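Local coordinates for 3-methyladenine DNA glycosylase (Helicobacter pylori, PDB 1PU6), which removes 3-methyladenine from alkylated DNA, opening the base excision repair pathway, as a member of the helix-hairpin-helix glycosylase superfamily, at residues Pro21-Pro26 against Thr192-Gln197; Ile75-Leu80 against Gln92-Leu97; Ile98-Asn103 against Leu124-Ile129; Leu138-Ala143 against Leu198-His203. One frame throughout, in Å; residues are numbered along the deposited sequence.

Contact 1 (Pro21-Pro26 against Thr192-Gln197)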
loop_
_atom_site.group_PDB
_atom_site.type_symbol
_atom_site.label_atom_id
_atom_site.label_comp_id
_atom_site.label_asym_id
_atom_site.label_seq_id
_atom_site.Cartn_x
_atom_site.Cartn_y
_atom_site.Cartn_z
ATOM N N PRO A 21 12.295 -5.840 2.882
ATOM C CA PRO A 21 12.849 -4.493 3.128
ATOM C C PRO A 21 12.175 -3.783 4.361
ATOM O O PRO A 21 11.215 -4.265 4.893
ATOM C CB PRO A 21 12.574 -3.727 1.822
ATOM C CG PRO A 21 11.419 -4.458 1.152
ATOM C CD PRO A 21 11.515 -5.932 1.617
ATOM N N ALA A 22 12.767 -2.692 4.830
ATOM C CA ALA A 22 12.444 -2.060 6.121
ATOM C C ALA A 22 10.957 -1.666 6.281
ATOM O O ALA A 22 10.425 -1.703 7.384
ATOM C CB ALA A 22 13.266 -0.781 6.275
ATOM N N TRP A 23 10.349 -1.224 5.190
ATOM C CA TRP A 23 8.915 -0.847 5.227
ATOM C C TRP A 23 8.026 -1.919 4.541
ATOM O O TRP A 23 6.899 -1.634 4.211
ATOM C CB TRP A 23 8.667 0.531 4.553
ATOM C CG TRP A 23 9.094 1.739 5.406
ATOM C CD1 TRP A 23 10.392 2.100 5.796
ATOM C CD2 TRP A 23 8.228 2.747 5.923
ATOM N NE1 TRP A 23 10.339 3.255 6.541
ATOM C CE2 TRP A 23 9.026 3.662 6.654
ATOM C CE3 TRP A 23 6.833 2.945 5.862
ATOM C CZ2 TRP A 23 8.476 4.797 7.306
ATOM C CZ3 TRP A 23 6.256 4.072 6.524
ATOM C CH2 TRP A 23 7.086 4.978 7.238
ATOM N N TRP A 24 8.592 -3.129 4.321
ATOM C CA TRP A 24 7.962 -4.310 3.699
ATOM C C TRP A 24 7.710 -4.141 2.197
ATOM O O TRP A 24 8.147 -4.980 1.378
ATOM C CB TRP A 24 6.681 -4.753 4.426
ATOM C CG TRP A 24 6.009 -5.938 3.745
ATOM C CD1 TRP A 24 6.470 -7.246 3.692
ATOM C CD2 TRP A 24 4.793 -5.913 3.019
ATOM N NE1 TRP A 24 5.596 -8.015 2.967
ATOM C CE2 TRP A 24 4.535 -7.228 2.569
ATOM C CE3 TRP A 24 3.836 -4.915 2.756
ATOM C CZ2 TRP A 24 3.379 -7.567 1.827
ATOM C CZ3 TRP A 24 2.693 -5.253 2.025
ATOM C CH2 TRP A 24 2.466 -6.582 1.594
ATOM N N TRP A 25 6.981 -3.074 1.833
ATOM C CA TRP A 25 6.650 -2.856 0.399
ATOM C C TRP A 25 8.003 -2.516 -0.319
ATOM O O TRP A 25 8.742 -1.613 0.149
ATOM C CB TRP A 25 5.667 -1.660 0.337
ATOM C CG TRP A 25 4.930 -1.548 -0.934
ATOM C CD1 TRP A 25 5.428 -1.242 -2.173
ATOM C CD2 TRP A 25 3.513 -1.717 -1.083
ATOM N NE1 TRP A 25 4.396 -1.220 -3.091
ATOM C CE2 TRP A 25 3.209 -1.505 -2.455
ATOM C CE3 TRP A 25 2.468 -2.070 -0.194
ATOM C CZ2 TRP A 25 1.900 -1.621 -2.967
ATOM C CZ3 TRP A 25 1.147 -2.181 -0.695
ATOM C CH2 TRP A 25 0.887 -1.957 -2.074
ATOM N N PRO A 26 8.334 -3.178 -1.436
ATOM C CA PRO A 26 9.570 -2.835 -2.167
ATOM C C PRO A 26 9.522 -1.405 -2.734
ATOM O O PRO A 26 8.503 -0.975 -3.288
ATOM C CB PRO A 26 9.675 -3.884 -3.306
ATOM C CG PRO A 26 8.408 -4.598 -3.299
ATOM C CD PRO A 26 7.545 -4.245 -2.085
ATOM N N THR A 192 13.176 2.274 17.763
ATOM C CA THR A 192 13.947 2.668 16.562
ATOM C C THR A 192 13.126 3.036 15.373
ATOM O O THR A 192 13.670 3.595 14.392
ATOM C CB THR A 192 14.965 1.599 16.108
ATOM O OG1 THR A 192 14.296 0.395 15.712
ATOM C CG2 THR A 192 15.876 1.203 17.234
ATOM N N ILE A 193 11.832 2.739 15.441
ATOM C CA ILE A 193 10.950 3.061 14.302
ATOM C C ILE A 193 9.734 3.894 14.695
ATOM O O ILE A 193 9.266 3.878 15.837
ATOM C CB ILE A 193 10.544 1.809 13.433
ATOM C CG1 ILE A 193 9.451 0.955 14.129
ATOM C CG2 ILE A 193 11.787 0.947 12.962
ATOM C CD1 ILE A 193 8.957 -0.299 13.266
ATOM N N SER A 194 9.232 4.665 13.736
ATOM C CA SER A 194 7.989 5.394 13.898
ATOM C C SER A 194 6.734 4.515 13.871
ATOM O O SER A 194 6.732 3.364 13.372
ATOM C CB SER A 194 7.867 6.419 12.758
ATOM O OG SER A 194 7.611 5.773 11.502
ATOM N N LEU A 195 5.654 5.055 14.397
ATOM C CA LEU A 195 4.361 4.377 14.337
ATOM C C LEU A 195 3.935 4.119 12.878
ATOM O O LEU A 195 3.408 3.060 12.581
ATOM C CB LEU A 195 3.309 5.232 15.077
ATOM C CG LEU A 195 1.891 4.683 15.042
ATOM C CD1 LEU A 195 1.850 3.258 15.609
ATOM C CD2 LEU A 195 0.932 5.651 15.782
ATOM N N ALA A 196 4.155 5.058 11.963
ATOM C CA ALA A 196 3.858 4.750 10.548
ATOM C C ALA A 196 4.625 3.509 10.012
ATOM O O ALA A 196 4.040 2.644 9.315
ATOM C CB ALA A 196 4.120 5.948 9.672
ATOM N N GLN A 197 5.917 3.419 10.300
ATOM C CA GLN A 197 6.679 2.236 9.833
ATOM C C GLN A 197 6.182 0.972 10.530
ATOM O O GLN A 197 6.191 -0.121 9.927
ATOM C CB GLN A 197 8.166 2.448 10.088
ATOM C CG GLN A 197 9.005 1.362 9.375
ATOM C CD GLN A 197 10.508 1.532 9.592
ATOM O OE1 GLN A 197 10.983 2.589 10.051
ATOM N NE2 GLN A 197 11.255 0.508 9.230
#
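A type I beta turn from Pro-21 to Trp-24, closed by Trp-24 N bonding to Pro-21 O, lies beside the first turn of helix 195-203, with the CA atoms of Trp-23 and Gln-197 6.0 Å apart. Gln-197 leaves the helix with CG anti to the backbone N (chi1 -169°) and runs on extended, so that its chain lies over one face of the Trp-23 indole. Its CG sits 3.6 Å from the centroid of the Trp-23 five-membered ring, a CH-pi contact almost along the ring normal, while the terminal amide stacks on the indole with the two planes only 11° apart. In this HhH-GPD fold the pairing joins the loop before helix 31-39 to the N-terminal end of a helix near the C terminus. That end is capped by Ser-194, whose OG accepts from Gln-197 N at 3.1 Å. At the tip of Gln-197, NE2 donates to Ala-22 O over 3.0 Å, reaching it from above the carbonyl plane. The same oxygen also accepts from Arg-201 NH1, so two donors grip it. Farther along the indole, Trp-23 CH2 rests 4.0 Å from Ala-196 CB.

Contact 2 (Ile75-Leu80 against Gln92-Leu97)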
loop_
_atom_site.group_PDB
_atom_site.type_symbol
_atom_site.label_atom_id
_atom_site.label_comp_id
_atom_site.label_asym_id
_atom_site.label_seq_id
_atom_site.Cartn_x
_atom_site.Cartn_y
_atom_site.Cartn_z
ATOM N N ILE A 75 1.371 10.640 -20.404
ATOM C CA ILE A 75 1.585 9.507 -21.338
ATOM C C ILE A 75 0.388 9.208 -22.239
ATOM O O ILE A 75 -0.755 9.420 -21.797
ATOM C CB ILE A 75 1.962 8.234 -20.521
ATOM C CG1 ILE A 75 2.529 7.145 -21.448
ATOM C CG2 ILE A 75 0.776 7.693 -19.703
ATOM C CD1 ILE A 75 3.224 6.049 -20.663
ATOM N N GLU A 76 0.640 8.713 -23.472
ATOM C CA GLU A 76 -0.414 8.196 -24.329
ATOM C C GLU A 76 -1.109 7.017 -23.639
ATOM O O GLU A 76 -0.469 6.090 -23.198
ATOM C CB GLU A 76 0.206 7.724 -25.674
ATOM C CG GLU A 76 -0.799 7.212 -26.697
ATOM N N PHE A 77 -2.442 7.063 -23.604
ATOM C CA PHE A 77 -3.215 6.037 -22.925
ATOM C C PHE A 77 -2.841 4.606 -23.428
ATOM O O PHE A 77 -2.595 3.697 -22.625
ATOM C CB PHE A 77 -4.718 6.301 -23.145
ATOM C CG PHE A 77 -5.585 5.210 -22.614
ATOM C CD1 PHE A 77 -5.889 4.126 -23.427
ATOM C CD2 PHE A 77 -6.064 5.237 -21.295
ATOM C CE1 PHE A 77 -6.701 3.063 -22.946
ATOM C CE2 PHE A 77 -6.898 4.189 -20.808
ATOM C CZ PHE A 77 -7.213 3.108 -21.646
ATOM N N SER A 78 -2.826 4.394 -24.763
ATOM C CA SER A 78 -2.632 3.019 -25.251
ATOM C C SER A 78 -1.247 2.476 -24.880
ATOM O O SER A 78 -1.090 1.264 -24.732
ATOM C CB SER A 78 -2.846 2.933 -26.759
ATOM O OG SER A 78 -1.790 3.575 -27.473
ATOM N N LYS A 79 -0.252 3.368 -24.756
ATOM C CA LYS A 79 1.094 2.956 -24.376
ATOM C C LYS A 79 1.129 2.460 -22.913
ATOM O O LYS A 79 1.744 1.448 -22.593
ATOM C CB LYS A 79 2.036 4.143 -24.530
ATOM C CG LYS A 79 3.503 3.854 -24.236
ATOM C CD LYS A 79 4.316 5.126 -24.520
ATOM C CE LYS A 79 5.806 4.887 -24.274
ATOM N NZ LYS A 79 6.566 6.160 -24.455
ATOM N N LEU A 80 0.469 3.204 -22.025
ATOM C CA LEU A 80 0.410 2.818 -20.637
ATOM C C LEU A 80 -0.392 1.530 -20.503
ATOM O O LEU A 80 0.033 0.614 -19.759
ATOM C CB LEU A 80 -0.188 3.948 -19.748
ATOM C CG LEU A 80 -0.258 3.659 -18.259
ATOM C CD1 LEU A 80 1.136 3.403 -17.666
ATOM C CD2 LEU A 80 -0.924 4.837 -17.514
ATOM N N GLN A 92 -8.961 0.213 -17.465
ATOM C CA GLN A 92 -9.420 1.008 -16.283
ATOM C C GLN A 92 -8.191 1.530 -15.509
ATOM O O GLN A 92 -8.183 2.694 -15.025
ATOM C CB GLN A 92 -10.225 0.162 -15.343
ATOM C CG GLN A 92 -11.628 -0.096 -15.937
ATOM C CD GLN A 92 -12.358 -1.162 -15.165
ATOM O OE1 GLN A 92 -13.160 -0.821 -14.259
ATOM N NE2 GLN A 92 -12.123 -2.457 -15.507
ATOM N N LYS A 93 -7.183 0.678 -15.312
ATOM C CA LYS A 93 -6.019 1.074 -14.487
ATOM C C LYS A 93 -5.141 2.122 -15.154
ATOM O O LYS A 93 -4.650 3.027 -14.489
ATOM C CB LYS A 93 -5.219 -0.155 -14.093
ATOM C CG LYS A 93 -5.942 -0.860 -12.952
ATOM C CD LYS A 93 -5.234 -2.148 -12.622
ATOM C CE LYS A 93 -5.883 -2.849 -11.443
ATOM N NZ LYS A 93 -5.280 -4.254 -11.230
ATOM N N ALA A 94 -4.983 2.032 -16.480
ATOM C CA ALA A 94 -4.264 3.099 -17.184
ATOM C C ALA A 94 -4.966 4.437 -16.989
ATOM O O ALA A 94 -4.320 5.439 -16.632
ATOM C CB ALA A 94 -4.098 2.765 -18.709
ATOM N N LYS A 95 -6.279 4.487 -17.212
ATOM C CA LYS A 95 -6.977 5.752 -17.033
ATOM C C LYS A 95 -6.897 6.261 -15.540
ATOM O O LYS A 95 -6.708 7.451 -15.270
ATOM C CB LYS A 95 -8.453 5.616 -17.449
ATOM C CG LYS A 95 -9.251 6.929 -17.133
ATOM C CD LYS A 95 -10.551 6.952 -17.901
ATOM C CE LYS A 95 -11.421 8.133 -17.469
ATOM N NZ LYS A 95 -10.827 9.489 -17.822
ATOM N N ARG A 96 -7.044 5.339 -14.614
ATOM C CA ARG A 96 -7.016 5.712 -13.191
ATOM C C ARG A 96 -5.648 6.341 -12.826
ATOM O O ARG A 96 -5.604 7.351 -12.102
ATOM C CB ARG A 96 -7.167 4.452 -12.361
ATOM C CG ARG A 96 -7.398 4.709 -10.932
ATOM C CD ARG A 96 -7.728 3.360 -10.214
ATOM N NE ARG A 96 -8.808 2.634 -10.945
ATOM C CZ ARG A 96 -8.991 1.320 -10.896
ATOM N NH1 ARG A 96 -8.181 0.558 -10.187
ATOM N NH2 ARG A 96 -10.026 0.757 -11.542
ATOM N N LEU A 97 -4.543 5.734 -13.315
ATOM C CA LEU A 97 -3.179 6.313 -13.084
ATOM C C LEU A 97 -2.963 7.682 -13.722
ATOM O O LEU A 97 -2.375 8.593 -13.128
ATOM C CB LEU A 97 -2.082 5.351 -13.597
ATOM C CG LEU A 97 -1.906 4.142 -12.708
ATOM C CD1 LEU A 97 -0.930 3.164 -13.416
ATOM C CD2 LEU A 97 -1.450 4.504 -11.282
#
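Phe-77 lays one corner of its ring on helix 90-108, with CE2 3.8 Å from Ala-94 CB and 3.7 Å from Lys-95 N. This is helix-helix packing within the HhH-GPD domain: the short helix 77-83 is set against the early turns of the long helix 90-108, and no hydrogen bond passes between the two segments. The small side chain of Ala-94 is consistent with the close approach, the CA atoms of Leu-80 and Ala-94 being 5.8 Å apart. Phe-77 stands in the first turn of its helix, just after Glu-76 at the N-cap position. Its CG is anti to the backbone N (chi1 173°), and this torsion swings the ring across to the neighbouring helix although the CB bond itself does not aim there. CE2 also meets the CB of Lys-95 at the more exposed border. The rest of the lysine leads away, and its NZ forms a salt bridge with Asp-99 one turn later on the same helix. One turn after Phe-77, Leu-80 brings its branched end to the same methyl of Ala-94. Thus the alanine methyl is shared, by the phenyl corner and by Leu-80 CG, the latter 4.0 Å from it. Behind this layer, Leu-97 continues the apolar packing onto helix 31-39 through Leu-35, Val-38 and Leu-39. The CD2 branch of Leu-80 lies over the backbone of helix 90-108, 3.6 Å from Ala-94 O and 4.1 Å from Leu-97 CB.

Contact 3 (Ile98-Asn103 against Leu124-Ile129); sequences IDLSGN and LDQKGI. Unlike the reference sequence in segment 98-103: Gly-102 (reference Lys).
Gln-126 reaches from a loop to the middle of helix 90-108, and its side chain can be read outward atom by atom. CB points toward the helix. CG, anti to the carbonyl carbon, rests 3.9 Å from Leu-100 CD1, the two side chains crossing at about a right angle. A bend at the next torsion (chi2 -50°) then turns the amide along the helix toward Asn-103. Its OE1 accepts from Asn-103 ND2 at 2.9 Å; the donor lies in the Gln-126 carbonyl plane, although the two amides are turned 76° against each other. The same oxygen also lies 3.4 Å from Asn-103 CB. At the other branch of the tip, NE2 donates to Trp-122 O, so both ends of this buried amide are engaged and its rotation is fixed. Beside this polar link runs an apolar one, in which Leu-100 CD2 meets Ile-129 CD1 at 3.8 Å. Gln-126 and Ile-129 reach the same helix because they are the two ends of a type II beta turn, joined by a bond from Ile-129 N to Gln-126 O. Gly-128 takes the positive phi (98°) that such a turn requires in its third position. Lying between helices 120-124 and 131-141, the glycine-bearing turn is the hairpin of the helix-hairpin-helix motif for which this glycosylase superfamily is named.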
loop_
_atom_site.group_PDB
_atom_site.type_symbol
_atom_site.label_atom_id
_atom_site.label_comp_id
_atom_site.label_asym_id
_atom_site.label_seq_id
_atom_site.Cartn_x
_atom_site.Cartn_y
_atom_site.Cartn_z
ATOM N N ILE A 98 -3.396 7.806 -14.982
ATOM C CA ILE A 98 -3.252 9.080 -15.696
ATOM C C ILE A 98 -4.029 10.203 -15.005
ATOM O O ILE A 98 -3.495 11.321 -14.775
ATOM C CB ILE A 98 -3.678 8.902 -17.169
ATOM C CG1 ILE A 98 -2.639 8.037 -17.884
ATOM C CG2 ILE A 98 -3.846 10.255 -17.854
ATOM C CD1 ILE A 98 -3.127 7.505 -19.269
ATOM N N ASP A 99 -5.275 9.923 -14.673
ATOM C CA ASP A 99 -6.091 10.935 -14.014
ATOM C C ASP A 99 -5.585 11.285 -12.587
ATOM O O ASP A 99 -5.566 12.486 -12.185
ATOM C CB ASP A 99 -7.566 10.520 -14.007
ATOM C CG ASP A 99 -8.210 10.588 -15.415
ATOM O OD1 ASP A 99 -7.563 11.081 -16.404
ATOM O OD2 ASP A 99 -9.386 10.169 -15.623
ATOM N N LEU A 100 -5.204 10.263 -11.825
ATOM C CA LEU A 100 -4.669 10.510 -10.476
ATOM C C LEU A 100 -3.396 11.422 -10.564
ATOM O O LEU A 100 -3.250 12.410 -9.803
ATOM C CB LEU A 100 -4.321 9.158 -9.809
ATOM C CG LEU A 100 -3.409 9.308 -8.570
ATOM C CD1 LEU A 100 -4.100 10.071 -7.415
ATOM C CD2 LEU A 100 -2.992 7.886 -8.114
ATOM N N SER A 101 -2.478 11.063 -11.478
ATOM C CA SER A 101 -1.243 11.813 -11.600
ATOM C C SER A 101 -1.498 13.263 -12.015
ATOM O O SER A 101 -0.884 14.176 -11.474
ATOM C CB SER A 101 -0.307 11.115 -12.613
ATOM O OG SER A 101 0.062 9.825 -12.054
ATOM N N GLY A 102 -2.380 13.480 -12.998
ATOM C CA GLY A 102 -2.740 14.844 -13.375
ATOM C C GLY A 102 -3.338 15.649 -12.208
ATOM O O GLY A 102 -3.069 16.848 -12.039
ATOM N N ASN A 103 -4.152 15.001 -11.385
ATOM C CA ASN A 103 -4.796 15.752 -10.290
ATOM C C ASN A 103 -3.823 16.026 -9.144
ATOM O O ASN A 103 -3.935 17.036 -8.433
ATOM C CB ASN A 103 -6.047 14.990 -9.789
ATOM C CG ASN A 103 -7.244 15.248 -10.641
ATOM O OD1 ASN A 103 -7.385 16.331 -11.234
ATOM N ND2 ASN A 103 -8.131 14.303 -10.718
ATOM N N LEU A 124 -9.783 9.183 -2.228
ATOM C CA LEU A 124 -11.052 8.500 -2.529
ATOM C C LEU A 124 -11.885 9.247 -3.580
ATOM O O LEU A 124 -12.741 8.624 -4.258
ATOM C CB LEU A 124 -11.894 8.257 -1.267
ATOM C CG LEU A 124 -11.187 7.279 -0.318
ATOM C CD1 LEU A 124 -11.933 7.328 1.049
ATOM C CD2 LEU A 124 -11.100 5.819 -0.861
ATOM N N ASP A 125 -11.658 10.558 -3.730
ATOM C CA ASP A 125 -12.296 11.314 -4.787
ATOM C C ASP A 125 -11.662 11.154 -6.176
ATOM O O ASP A 125 -12.117 11.774 -7.176
ATOM C CB ASP A 125 -12.351 12.803 -4.390
ATOM C CG ASP A 125 -13.474 13.054 -3.357
ATOM O OD1 ASP A 125 -13.411 14.058 -2.605
ATOM O OD2 ASP A 125 -14.438 12.264 -3.282
ATOM N N GLN A 126 -10.624 10.327 -6.269
ATOM C CA GLN A 126 -9.994 10.011 -7.549
ATOM C C GLN A 126 -10.681 8.720 -8.068
ATOM O O GLN A 126 -10.597 7.664 -7.416
ATOM C CB GLN A 126 -8.479 9.802 -7.362
ATOM C CG GLN A 126 -7.789 10.988 -6.615
ATOM C CD GLN A 126 -8.150 12.341 -7.225
ATOM O OE1 GLN A 126 -8.009 12.511 -8.446
ATOM N NE2 GLN A 126 -8.542 13.331 -6.391
ATOM N N LYS A 127 -11.355 8.803 -9.227
ATOM C CA LYS A 127 -12.285 7.735 -9.583
ATOM C C LYS A 127 -11.600 6.378 -9.737
ATOM O O LYS A 127 -10.595 6.236 -10.449
ATOM C CB LYS A 127 -13.060 8.062 -10.875
ATOM C CG LYS A 127 -14.156 7.011 -11.159
ATOM C CD LYS A 127 -15.350 7.651 -11.808
ATOM C CE LYS A 127 -16.310 6.539 -12.313
ATOM N NZ LYS A 127 -17.743 6.802 -12.015
ATOM N N GLY A 128 -12.138 5.399 -9.040
ATOM C CA GLY A 128 -11.636 4.040 -9.152
ATOM C C GLY A 128 -10.671 3.657 -8.036
ATOM O O GLY A 128 -10.341 2.484 -7.936
ATOM N N ILE A 129 -10.199 4.611 -7.211
ATOM C CA ILE A 129 -9.267 4.272 -6.142
ATOM C C ILE A 129 -10.090 3.821 -4.922
ATOM O O ILE A 129 -10.794 4.642 -4.303
ATOM C CB ILE A 129 -8.357 5.475 -5.776
ATOM C CG1 ILE A 129 -7.478 5.853 -6.978
ATOM C CG2 ILE A 129 -7.491 5.150 -4.479
ATOM C CD1 ILE A 129 -6.406 6.822 -6.689
#

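Contact 4 (Leu138-Ala143 against Leu198-His203); sequences LCYACA and LYARFH. Unlike the reference sequence in segment 138-143: Ala-141 (reference Val).
The crowded part of this interface gathers round Ala-200, which receives two consecutive side chains from the last turns of helix 131-141. Tyr-140 comes in along the helix flank, its CE1 3.5 Å from Ala-200 CB, and its hydroxyl donates to Ala-200 O over a short 2.6 Å. The bond arrives in the carbonyl plane on a lone pair, with a C=O...O angle of 121°. On the far side of that hydroxyl, the His-203 ring presents its edge, CD2 lying 3.2 Å from Tyr-140 OH with the oxygen in the imidazole plane. Cys-139 completes the packing: with SG anti to the backbone N (chi1 -179°), the sulfur sits over the centre of the Tyr-140 ring and 3.7 Å from Ala-200 CA. Looser contact begins at Tyr-199, where Cys-139 SG comes no nearer than 4.4 Å to the backbone C and the phenol leads away toward helix 167-179. Arg-201, partly exposed, turns its CB away from Cys-139 and Tyr-140 altogether; its NE bonds to the carboxylated lysine at position 205. A bound beta-mercaptoethanol, probably from crystallisation, lies about 5 Å from the His-203 side chain, whose other neighbours include Asp-150. The contact sets the second helix of the helix-hairpin-helix motif against a C-terminal helix, consistent with the junction between the two helical lobes of HhH-GPD glycosylases.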
loop_
_atom_site.group_PDB
_atom_site.type_symbol
_atom_site.label_atom_id
_atom_site.label_comp_id
_atom_site.label_asym_id
_atom_site.label_seq_id
_atom_site.Cartn_x
_atom_site.Cartn_y
_atom_site.Cartn_z
ATOM N N LEU A 138 -1.209 6.198 1.351
ATOM C CA LEU A 138 -0.905 7.015 2.561
ATOM C C LEU A 138 0.230 6.410 3.433
ATOM O O LEU A 138 1.157 7.140 3.900
ATOM C CB LEU A 138 -2.133 7.180 3.458
ATOM C CG LEU A 138 -3.199 8.067 2.821
ATOM C CD1 LEU A 138 -4.524 7.992 3.582
ATOM C CD2 LEU A 138 -2.789 9.536 2.642
ATOM N N CYS A 139 0.172 5.103 3.654
ATOM C CA CYS A 139 1.209 4.456 4.476
ATOM C C CYS A 139 2.514 4.274 3.719
ATOM O O CYS A 139 3.565 4.783 4.145
ATOM C CB CYS A 139 0.685 3.057 4.979
ATOM S SG CYS A 139 1.895 2.237 5.992
ATOM N N TYR A 140 2.482 3.537 2.601
ATOM C CA TYR A 140 3.719 3.073 1.967
ATOM C C TYR A 140 4.343 4.054 0.983
ATOM O O TYR A 140 5.505 3.875 0.613
ATOM C CB TYR A 140 3.462 1.753 1.214
ATOM C CG TYR A 140 3.056 0.665 2.177
ATOM C CD1 TYR A 140 4.057 -0.025 2.935
ATOM C CD2 TYR A 140 1.707 0.252 2.271
ATOM C CE1 TYR A 140 3.736 -1.090 3.779
ATOM C CE2 TYR A 140 1.353 -0.829 3.146
ATOM C CZ TYR A 140 2.382 -1.472 3.885
ATOM O OH TYR A 140 2.021 -2.477 4.743
ATOM N N ALA A 141 3.578 5.055 0.546
ATOM C CA ALA A 141 4.181 6.135 -0.242
ATOM C C ALA A 141 4.397 7.396 0.583
ATOM O O ALA A 141 5.381 8.061 0.345
ATOM C CB ALA A 141 3.390 6.457 -1.534
ATOM N N CYS A 142 3.504 7.728 1.521
ATOM C CA CYS A 142 3.562 9.048 2.226
ATOM C C CYS A 142 4.023 8.984 3.689
ATOM O O CYS A 142 4.152 10.044 4.352
ATOM C CB CYS A 142 2.188 9.748 2.183
ATOM S SG CYS A 142 1.579 9.925 0.474
ATOM N N ALA A 143 4.254 7.777 4.196
ATOM C CA ALA A 143 4.671 7.618 5.599
ATOM C C ALA A 143 3.692 8.163 6.647
ATOM O O ALA A 143 4.143 8.663 7.729
ATOM C CB ALA A 143 6.141 8.158 5.818
ATOM N N LEU A 198 5.826 1.082 11.820
ATOM C CA LEU A 198 5.235 -0.054 12.508
ATOM C C LEU A 198 3.959 -0.572 11.753
ATOM O O LEU A 198 3.817 -1.770 11.512
ATOM C CB LEU A 198 4.930 0.288 13.984
ATOM C CG LEU A 198 4.428 -0.857 14.847
ATOM C CD1 LEU A 198 4.811 -0.511 16.400
ATOM C CD2 LEU A 198 2.936 -1.034 14.723
ATOM N N TYR A 199 3.042 0.334 11.380
ATOM C CA TYR A 199 1.836 -0.115 10.655
ATOM C C TYR A 199 2.206 -0.731 9.269
ATOM O O TYR A 199 1.586 -1.722 8.836
ATOM C CB TYR A 199 0.902 1.092 10.450
ATOM C CG TYR A 199 0.135 1.567 11.656
ATOM C CD1 TYR A 199 -0.243 2.904 11.755
ATOM C CD2 TYR A 199 -0.311 0.696 12.636
ATOM C CE1 TYR A 199 -0.987 3.386 12.826
ATOM C CE2 TYR A 199 -1.094 1.170 13.749
ATOM C CZ TYR A 199 -1.429 2.523 13.810
ATOM O OH TYR A 199 -2.197 3.035 14.878
ATOM N N ALA A 200 3.226 -0.166 8.606
ATOM C CA ALA A 200 3.712 -0.723 7.317
ATOM C C ALA A 200 4.110 -2.175 7.483
ATOM O O ALA A 200 3.714 -3.061 6.674
ATOM C CB ALA A 200 4.901 0.130 6.796
ATOM N N ARG A 201 4.874 -2.440 8.542
ATOM C CA ARG A 201 5.370 -3.808 8.782
ATOM C C ARG A 201 4.235 -4.728 9.267
ATOM O O ARG A 201 4.215 -5.915 8.925
ATOM C CB ARG A 201 6.515 -3.762 9.780
ATOM C CG ARG A 201 7.816 -3.101 9.204
ATOM C CD ARG A 201 8.941 -3.065 10.152
ATOM N NE ARG A 201 9.472 -4.465 10.319
ATOM C CZ ARG A 201 10.402 -5.014 9.536
ATOM N NH1 ARG A 201 10.984 -4.357 8.560
ATOM N NH2 ARG A 201 10.813 -6.284 9.801
ATOM N N PHE A 202 3.349 -4.217 10.129
ATOM C CA PHE A 202 2.252 -5.035 10.679
ATOM C C PHE A 202 1.351 -5.576 9.532
ATOM O O PHE A 202 1.059 -6.815 9.452
ATOM C CB PHE A 202 1.466 -4.153 11.701
ATOM C CG PHE A 202 0.476 -4.889 12.570
ATOM C CD1 PHE A 202 -0.268 -4.135 13.528
ATOM C CD2 PHE A 202 0.254 -6.253 12.501
ATOM C CE1 PHE A 202 -1.241 -4.696 14.351
ATOM C CE2 PHE A 202 -0.725 -6.893 13.353
ATOM C CZ PHE A 202 -1.467 -6.093 14.298
ATOM N N HIS A 203 0.963 -4.710 8.609
ATOM C CA HIS A 203 0.144 -5.181 7.469
ATOM C C HIS A 203 0.982 -6.240 6.656
ATOM O O HIS A 203 0.415 -7.245 6.213
ATOM C CB HIS A 203 -0.276 -4.022 6.567
ATOM C CG HIS A 203 -0.891 -4.466 5.279
ATOM N ND1 HIS A 203 -2.029 -5.259 5.227
ATOM C CD2 HIS A 203 -0.466 -4.325 3.996
ATOM C CE1 HIS A 203 -2.325 -5.515 3.951
ATOM N NE2 HIS A 203 -1.387 -4.970 3.191
#

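From the N terminus, the loop at 21-26 opens contact 1, which closes only at 192-197 and so spans most of the chain. Contacts 2 and 3 both fall within that span: contact 2 closes a short loop between helices 77-83 and 90-108, and contact 3 follows in series, from farther along helix 90-108 to the hairpin turn 124-129. They touch on this shared helix and tie helices 77-83 and 90-108 and the hairpin together, on the opposite side of the chain's centre from contact 1. Contact 4, from 138-143 to 198-203, crosses contact 1. With centres about 6 Å apart, these two bring the 21-26 loop and the end of helix 131-141 to helix 195-203.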